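Side-chain contacts in putative methylase (Clostridium difficile, PDB 3LDU), which probably methylates guanine bases of ribosomal RNA and, in this crystal, holds GTP in the pocket of its methyltransferase domain: residues F74-L77 against F78-K82; D237-I240 against W241-R245; V244-D247 against A248-I252. One frame throughout, in Å; residues are numbered along the deposited sequence.

Contact 1: residues F74-L77 against F78-K82; sequences FDEL and FENTK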
loop_
_atom_site.group_PDB
_atom_site.type_symbol
_atom_site.label_atom_id
_atom_site.label_comp_id
_atom_site.label_asym_id
_atom_site.label_seq_id
_atom_site.Cartn_x
_atom_site.Cartn_y
_atom_site.Cartn_z
ATOM N N PHE A 74 -10.473 -6.036 31.100
ATOM C CA PHE A 74 -10.458 -4.592 30.942
ATOM C C PHE A 74 -9.656 -3.897 32.050
ATOM O O PHE A 74 -8.986 -2.900 31.805
ATOM C CB PHE A 74 -11.876 -4.042 30.780
ATOM C CG PHE A 74 -12.516 -4.424 29.458
ATOM C CD1 PHE A 74 -12.098 -3.832 28.280
ATOM C CD2 PHE A 74 -13.501 -5.396 29.402
ATOM C CE1 PHE A 74 -12.661 -4.189 27.068
ATOM C CE2 PHE A 74 -14.074 -5.758 28.191
ATOM C CZ PHE A 74 -13.655 -5.150 27.027
ATOM N N ASP A 75 -9.685 -4.446 33.263
ATOM C CA ASP A 75 -8.838 -3.917 34.332
ATOM C C ASP A 75 -7.350 -4.000 33.947
ATOM O O ASP A 75 -6.592 -3.048 34.138
ATOM C CB ASP A 75 -9.103 -4.651 35.653
ATOM C CG ASP A 75 -10.494 -4.376 36.208
ATOM O OD1 ASP A 75 -11.017 -3.261 35.995
ATOM O OD2 ASP A 75 -11.065 -5.272 36.867
ATOM N N GLU A 76 -6.936 -5.132 33.393
ATOM C CA GLU A 76 -5.547 -5.301 32.985
ATOM C C GLU A 76 -5.190 -4.354 31.828
ATOM O O GLU A 76 -4.114 -3.762 31.815
ATOM C CB GLU A 76 -5.264 -6.763 32.621
ATOM C CG GLU A 76 -3.789 -7.077 32.435
ATOM C CD GLU A 76 -3.507 -8.560 32.211
ATOM O OE1 GLU A 76 -2.325 -8.958 32.344
ATOM O OE2 GLU A 76 -4.455 -9.325 31.903
ATOM N N LEU A 77 -6.094 -4.226 30.857
ATOM C CA LEU A 77 -5.910 -3.280 29.748
ATOM C C LEU A 77 -5.741 -1.846 30.283
ATOM O O LEU A 77 -4.831 -1.120 29.879
ATOM C CB LEU A 77 -7.101 -3.352 28.779
ATOM C CG LEU A 77 -7.164 -2.294 27.665
ATOM C CD1 LEU A 77 -5.982 -2.469 26.727
ATOM C CD2 LEU A 77 -8.467 -2.386 26.869
ATOM N N PHE A 78 -6.620 -1.453 31.198
ATOM C CA PHE A 78 -6.537 -0.126 31.816
ATOM C C PHE A 78 -5.224 0.097 32.571
ATOM O O PHE A 78 -4.512 1.067 32.326
ATOM C CB PHE A 78 -7.720 0.123 32.757
ATOM C CG PHE A 78 -7.667 1.459 33.437
ATOM C CD1 PHE A 78 -8.011 2.610 32.752
ATOM C CD2 PHE A 78 -7.247 1.564 34.752
ATOM C CE1 PHE A 78 -7.952 3.849 33.369
ATOM C CE2 PHE A 78 -7.182 2.801 35.382
ATOM C CZ PHE A 78 -7.542 3.946 34.692
ATOM N N GLU A 79 -4.899 -0.803 33.490
ATOM C CA GLU A 79 -3.678 -0.641 34.279
ATOM C C GLU A 79 -2.421 -0.572 33.410
ATOM O O GLU A 79 -1.548 0.270 33.639
ATOM C CB GLU A 79 -3.556 -1.739 35.338
ATOM C CG GLU A 79 -4.584 -1.608 36.464
ATOM C CD GLU A 79 -4.383 -0.348 37.313
ATOM O OE1 GLU A 79 -3.213 0.046 37.528
ATOM O OE2 GLU A 79 -5.390 0.243 37.769
ATOM N N ASN A 80 -2.326 -1.440 32.407
ATOM C CA ASN A 80 -1.145 -1.436 31.549
ATOM C C ASN A 80 -1.052 -0.202 30.662
ATOM O O ASN A 80 0.040 0.287 30.378
ATOM C CB ASN A 80 -1.073 -2.722 30.710
ATOM C CG ASN A 80 -0.826 -3.953 31.563
ATOM O OD1 ASN A 80 -0.301 -3.849 32.671
ATOM N ND2 ASN A 80 -1.213 -5.116 31.065
ATOM N N THR A 81 -2.198 0.309 30.221
ATOM C CA THR A 81 -2.192 1.466 29.346
ATOM C C THR A 81 -1.865 2.717 30.158
ATOM O O THR A 81 -1.104 3.585 29.715
ATOM C CB THR A 81 -3.556 1.643 28.665
ATOM O OG1 THR A 81 -3.856 0.473 27.889
ATOM C CG2 THR A 81 -3.540 2.878 27.754
ATOM N N LYS A 82 -2.445 2.791 31.352
ATOM C CA LYS A 82 -2.264 3.944 32.224
ATOM C C LYS A 82 -0.810 4.111 32.675
ATOM O O LYS A 82 -0.329 5.240 32.820
ATOM C CB LYS A 82 -3.183 3.844 33.447
ATOM C CG LYS A 82 -3.052 5.043 34.389
ATOM C CD LYS A 82 -4.033 4.982 35.544
ATOM C CE LYS A 82 -3.753 6.120 36.531
ATOM N NZ LYS A 82 -4.677 6.110 37.695
HETATM O O HOH W 1 -0.013 -7.830 31.837
#

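Contact 2: residues D237-I240 against W241-R245; sequences DKKI and WWDVR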
loop_
_atom_site.group_PDB
_atom_site.type_symbol
_atom_site.label_atom_id
_atom_site.label_comp_id
_atom_site.label_asym_id
_atom_site.label_seq_id
_atom_site.Cartn_x
_atom_site.Cartn_y
_atom_site.Cartn_z
ATOM N N ASP A 237 11.031 16.860 15.052
ATOM C CA ASP A 237 11.832 17.937 14.485
ATOM C C ASP A 237 11.364 18.179 13.056
ATOM O O ASP A 237 11.561 17.333 12.191
ATOM C CB ASP A 237 13.312 17.543 14.491
ATOM C CG ASP A 237 14.193 18.562 13.796
ATOM O OD1 ASP A 237 13.710 19.674 13.493
ATOM O OD2 ASP A 237 15.375 18.249 13.554
ATOM N N LYS A 238 10.750 19.336 12.818
ATOM C CA LYS A 238 10.128 19.641 11.528
ATOM C C LYS A 238 11.150 19.657 10.383
ATOM O O LYS A 238 10.801 19.523 9.199
ATOM C CB LYS A 238 9.389 20.981 11.619
ATOM C CG LYS A 238 8.208 21.126 10.676
ATOM C CD LYS A 238 7.058 21.890 11.332
ATOM C CE LYS A 238 6.414 21.082 12.457
ATOM N NZ LYS A 238 5.303 21.826 13.118
ATOM N N LYS A 239 12.418 19.801 10.749
ATOM C CA LYS A 239 13.496 19.872 9.774
ATOM C C LYS A 239 13.667 18.513 9.091
ATOM O O LYS A 239 14.024 18.436 7.919
ATOM C CB LYS A 239 14.790 20.297 10.466
ATOM C CG LYS A 239 16.009 20.358 9.569
ATOM C CD LYS A 239 17.195 20.948 10.324
ATOM C CE LYS A 239 18.511 20.461 9.746
ATOM N NZ LYS A 239 18.640 18.981 9.879
ATOM N N ILE A 240 13.419 17.450 9.846
ATOM C CA ILE A 240 13.546 16.094 9.314
ATOM C C ILE A 240 12.539 15.852 8.199
ATOM O O ILE A 240 12.924 15.445 7.099
ATOM C CB ILE A 240 13.429 15.038 10.413
ATOM C CG1 ILE A 240 14.723 15.009 11.227
ATOM C CG2 ILE A 240 13.186 13.667 9.809
ATOM C CD1 ILE A 240 14.726 14.005 12.359
ATOM N N TRP A 241 11.261 16.127 8.461
ATOM C CA TRP A 241 10.239 15.986 7.416
ATOM C C TRP A 241 10.595 16.862 6.223
ATOM O O TRP A 241 10.426 16.462 5.070
ATOM C CB TRP A 241 8.840 16.344 7.936
ATOM C CG TRP A 241 7.941 15.140 8.205
ATOM C CD1 TRP A 241 7.443 14.733 9.420
ATOM C CD2 TRP A 241 7.434 14.209 7.236
ATOM N NE1 TRP A 241 6.659 13.607 9.256
ATOM C CE2 TRP A 241 6.643 13.265 7.930
ATOM C CE3 TRP A 241 7.579 14.078 5.852
ATOM C CZ2 TRP A 241 5.999 12.215 7.286
ATOM C CZ3 TRP A 241 6.936 13.028 5.211
ATOM C CH2 TRP A 241 6.157 12.111 5.930
ATOM N N TRP A 242 11.104 18.063 6.497
ATOM C CA TRP A 242 11.442 18.973 5.415
ATOM C C TRP A 242 12.579 18.443 4.534
ATOM O O TRP A 242 12.468 18.431 3.306
ATOM C CB TRP A 242 11.781 20.369 5.955
ATOM C CG TRP A 242 11.370 21.424 4.994
ATOM C CD1 TRP A 242 10.104 21.890 4.780
ATOM C CD2 TRP A 242 12.220 22.127 4.085
ATOM N NE1 TRP A 242 10.114 22.851 3.796
ATOM C CE2 TRP A 242 11.401 23.017 3.354
ATOM C CE3 TRP A 242 13.592 22.099 3.821
ATOM C CZ2 TRP A 242 11.912 23.869 2.379
ATOM C CZ3 TRP A 242 14.099 22.949 2.850
ATOM C CH2 TRP A 242 13.260 23.823 2.142
ATOM N N ASP A 243 13.660 17.997 5.167
ATOM C CA ASP A 243 14.812 17.470 4.448
ATOM C C ASP A 243 14.444 16.212 3.659
ATOM O O ASP A 243 14.933 16.001 2.548
ATOM C CB ASP A 243 15.956 17.172 5.413
ATOM C CG ASP A 243 16.602 18.441 5.955
ATOM O OD1 ASP A 243 16.303 19.525 5.421
ATOM O OD2 ASP A 243 17.412 18.348 6.898
ATOM N N VAL A 244 13.580 15.383 4.237
ATOM C CA VAL A 244 13.129 14.163 3.562
ATOM C C VAL A 244 12.323 14.466 2.299
ATOM O O VAL A 244 12.514 13.821 1.267
ATOM C CB VAL A 244 12.347 13.232 4.510
ATOM C CG1 VAL A 244 11.611 12.144 3.714
ATOM C CG2 VAL A 244 13.296 12.611 5.522
ATOM N N ARG A 245 11.428 15.446 2.360
ATOM C CA ARG A 245 10.701 15.858 1.151
ATOM C C ARG A 245 11.603 16.449 0.076
ATOM O O ARG A 245 11.448 16.145 -1.107
ATOM C CB ARG A 245 9.618 16.886 1.473
ATOM C CG ARG A 245 8.366 16.288 2.025
ATOM C CD ARG A 245 7.175 17.185 1.772
ATOM N NE ARG A 245 6.033 16.688 2.522
ATOM C CZ ARG A 245 5.075 15.923 2.015
ATOM N NH1 ARG A 245 5.094 15.579 0.729
ATOM N NH2 ARG A 245 4.090 15.517 2.798
#

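Contact 3: residues V244-D247 against A248-I252; sequences VRKD and AFNKI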
loop_
_atom_site.group_PDB
_atom_site.type_symbol
_atom_site.label_atom_id
_atom_site.label_comp_id
_atom_site.label_asym_id
_atom_site.label_seq_id
_atom_site.Cartn_x
_atom_site.Cartn_y
_atom_site.Cartn_z
ATOM N N VAL A 244 13.580 15.383 4.237
ATOM C CA VAL A 244 13.129 14.163 3.562
ATOM C C VAL A 244 12.323 14.466 2.299
ATOM O O VAL A 244 12.514 13.821 1.267
ATOM C CB VAL A 244 12.347 13.232 4.510
ATOM C CG1 VAL A 244 11.611 12.144 3.714
ATOM C CG2 VAL A 244 13.296 12.611 5.522
ATOM N N ARG A 245 11.428 15.446 2.360
ATOM C CA ARG A 245 10.701 15.858 1.151
ATOM C C ARG A 245 11.603 16.449 0.076
ATOM O O ARG A 245 11.448 16.145 -1.107
ATOM C CB ARG A 245 9.618 16.886 1.473
ATOM C CG ARG A 245 8.366 16.288 2.025
ATOM C CD ARG A 245 7.175 17.185 1.772
ATOM N NE ARG A 245 6.033 16.688 2.522
ATOM C CZ ARG A 245 5.075 15.923 2.015
ATOM N NH1 ARG A 245 5.094 15.579 0.729
ATOM N NH2 ARG A 245 4.090 15.517 2.798
ATOM N N LYS A 246 12.508 17.337 0.479
ATOM C CA LYS A 246 13.429 17.943 -0.477
ATOM C C LYS A 246 14.319 16.869 -1.114
ATOM O O LYS A 246 14.597 16.908 -2.313
ATOM C CB LYS A 246 14.296 19.010 0.193
ATOM C CG LYS A 246 14.967 19.948 -0.795
ATOM C CD LYS A 246 13.953 20.856 -1.486
ATOM C CE LYS A 246 13.358 21.870 -0.513
ATOM N NZ LYS A 246 12.457 22.853 -1.183
ATOM N N ASP A 247 14.776 15.929 -0.291
ATOM C CA ASP A 247 15.600 14.822 -0.748
ATOM C C ASP A 247 14.826 14.019 -1.788
ATOM O O ASP A 247 15.370 13.659 -2.834
ATOM C CB ASP A 247 15.971 13.921 0.435
ATOM C CG ASP A 247 16.788 12.708 0.022
ATOM O OD1 ASP A 247 17.839 12.883 -0.628
ATOM O OD2 ASP A 247 16.380 11.578 0.366
ATOM N N ALA A 248 13.554 13.749 -1.506
ATOM C CA ALA A 248 12.741 12.969 -2.442
ATOM C C ALA A 248 12.568 13.693 -3.767
ATOM O O ALA A 248 12.643 13.077 -4.832
ATOM C CB ALA A 248 11.389 12.604 -1.841
ATOM N N PHE A 249 12.349 15.005 -3.716
ATOM C CA PHE A 249 12.230 15.765 -4.953
ATOM C C PHE A 249 13.502 15.652 -5.799
ATOM O O PHE A 249 13.440 15.468 -7.022
ATOM C CB PHE A 249 11.898 17.232 -4.668
ATOM C CG PHE A 249 11.764 18.059 -5.902
ATOM C CD1 PHE A 249 10.627 17.972 -6.686
ATOM C CD2 PHE A 249 12.780 18.917 -6.291
ATOM C CE1 PHE A 249 10.504 18.730 -7.835
ATOM C CE2 PHE A 249 12.665 19.678 -7.440
ATOM C CZ PHE A 249 11.527 19.586 -8.212
ATOM N N ASN A 250 14.648 15.738 -5.133
ATOM C CA ASN A 250 15.949 15.700 -5.794
ATOM C C ASN A 250 16.300 14.321 -6.351
ATOM O O ASN A 250 17.162 14.195 -7.226
ATOM C CB ASN A 250 17.049 16.167 -4.832
ATOM C CG ASN A 250 16.962 17.656 -4.511
ATOM O OD1 ASN A 250 17.329 18.086 -3.418
ATOM N ND2 ASN A 250 16.480 18.448 -5.466
ATOM N N LYS A 251 15.630 13.291 -5.844
ATOM C CA LYS A 251 15.913 11.920 -6.260
ATOM C C LYS A 251 15.123 11.502 -7.496
ATOM O O LYS A 251 15.373 10.438 -8.053
ATOM C CB LYS A 251 15.654 10.936 -5.120
ATOM C CG LYS A 251 16.627 11.056 -3.956
ATOM C CD LYS A 251 17.509 9.821 -3.845
ATOM C CE LYS A 251 18.057 9.640 -2.430
ATOM N NZ LYS A 251 19.140 10.603 -2.078
ATOM N N ILE A 252 14.172 12.328 -7.919
ATOM C CA ILE A 252 13.429 12.039 -9.150
ATOM C C ILE A 252 14.383 11.980 -10.332
ATOM O O ILE A 252 15.189 12.890 -10.535
ATOM C CB ILE A 252 12.353 13.097 -9.444
ATOM C CG1 ILE A 252 11.241 13.029 -8.393
ATOM C CG2 ILE A 252 11.769 12.883 -10.828
ATOM C CD1 ILE A 252 10.099 13.992 -8.660
#

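Contact 1: residues F74-L77 against F78-K82
The carboxylate of Glu76 and the amide of Asn80, one helical turn apart, lie side by side and point the same way, their planes turned 57° against each other. ND2 of Asn80 lies 3.5 Å from CG of Glu76, and a water bridges the two groups: it donates to Glu76 OE1 at 2.6 Å and accepts from Asn80 ND2 at 3.1 Å. Glu76 reaches this water because its CG stands anti to the backbone N (chi1 -169°) and the chain runs on extended. Its other oxygen, OE2, takes the backbone N-H of Lys72. The ring of Phe78 has Glu79 OE2 in its plane at one edge, while Lys120 makes a cation-pi contact with it.

On the buried side Leu77 and Thr81 run alongside each other. Leu77 O is gripped by two bonds from one residue: the backbone N of Thr81 at 3.0 Å and its OG1 at 2.7 Å, arriving from opposite faces of the carbonyl plane. With chi1 at -60°, OG1 sits beside its own backbone N and folds back along the helix onto that carbonyl, so the buried hydroxyl is satisfied locally. CD1 of Leu77 packs against the same OG1 at 3.8 Å.

This is ordinary alpha-helical i to i+4 pairing, within the THUMP domain. Helix 74-82 rests Phe78 on Ile117 and Ala121 of helix 111-129, while Leu77, Asn80 and Thr81 touch Phe69 of strand 63-70.

Contact 2: residues D237-I240 against W241-R245
Lys239 and Asp243 form the charged pair of this helical turn. NZ of Lys239 stands 3.3 Å from OD2 of Asp243, a salt bridge whose hydrogen bond is weak. The lysine chain leaves the helix with CG anti to the backbone N (chi1 178°), runs extended and then bends at its last torsion, which turns the ammonium group back to the carboxylate. Its aliphatic part helps too: CG lies 3.6 Å from Asp243 OD2, so the carboxylate rests against the methylene chain as well as the charge. Both residues lie on the outer side of the helix, where solvent would be expected to weaken such a pair.

Backbone bonds tie the same residues together. Asp243 N donates to Lys239 O at 2.8 Å, Trp242 N to Lys238 O, and Val244 N to Ile240 O at 2.9 Å, the last nearly along the C=O axis. CG2 of Val244 also lies 3.3 Å from Ile240 O. These are the first turns of helix 238-251 in the methyltransferase domain. Asp237 is its N-cap: OD1 of Asp237 accepts from N of Lys239 at 3.0 Å, and the donor stands well above the carboxylate plane, 65° out of it. The cap thus satisfies an N-H at the start of the helix that has no preceding turn to bond to.

Apolar contact is slighter. CG2 of Ile240 and CG2 of Val244 meet at 4.4 Å along the inner side. Ile240 further touches Glu46 and Phe47. Trp241 lies against Ala50, Asn53 and Met54 of helix 48-55, and its indole meets the ring of Phe228 with the planes about 20° apart.

Contact 3: residues V244-D247 against A248-I252
Ala248 packs its methyl group close over the preceding turn, with CB of Ala248 3.5 Å from Val244 O and 3.6 Å from Arg245 O. The backbone N of Ala248 donates to Val244 O at 3.0 Å. This is the C-terminal part of helix 238-251, a regular alpha-helix of the methyltransferase domain whose inner side carries Val244 and Ala248. Both residues are buried against Met54 of helix 48-55, and Ala248 also touches Ala221 and Leu224. Arg245 flanks this side, lying on Phe228 and Met54; its guanidinium is taken up by Glu231 and by the carbonyl of Arg226.

The outer side is looser and polar. Lys246 and Asn250 pass each other with little touching, CG of the lysine 4.0 Å from OD1 of the asparagine. The two are joined more firmly through the backbone, where Asn250 N donates to Lys246 O. At the end of the helix the bonding shifts: Lys251 N makes a weak bond, bent to 123°, to Asp247 O, and also donates to Ala248 O.

The side chains of Asp247 and Lys251 also form a salt bridge. With chi1 at 178°, the carboxylate of Asp247 stands out from the helix, and Lys251 reaches back toward the start of the helix to meet it. The lysine bends at its second and fourth torsions, its CG 3.1 Å from Asp247 O. The ammonium then meets the carboxylate on the side of the other oxygen: NZ of Lys251 lies 3.0 Å from OD1 of Asp247, at that oxygen's syn lone pair.

Contact 1 comes first along the chain, on helix 74-82 of the THUMP domain; contacts 2 and 3 follow, overlapping at Val244 and Arg245, on the single helix 238-251 of the methyltransferase domain. The centres of the latter two are 11 Å apart, so they cover successive turns. Contact 1 stands well apart, its centre 35 Å from that of contact 2 and 43 Å from that of contact 3, with no touch between them. Helix 238-251 packs on helix 48-55 from the N-terminal part of the chain, thereby joining that part to the methyltransferase domain. All three contacts lie away from the GTP site.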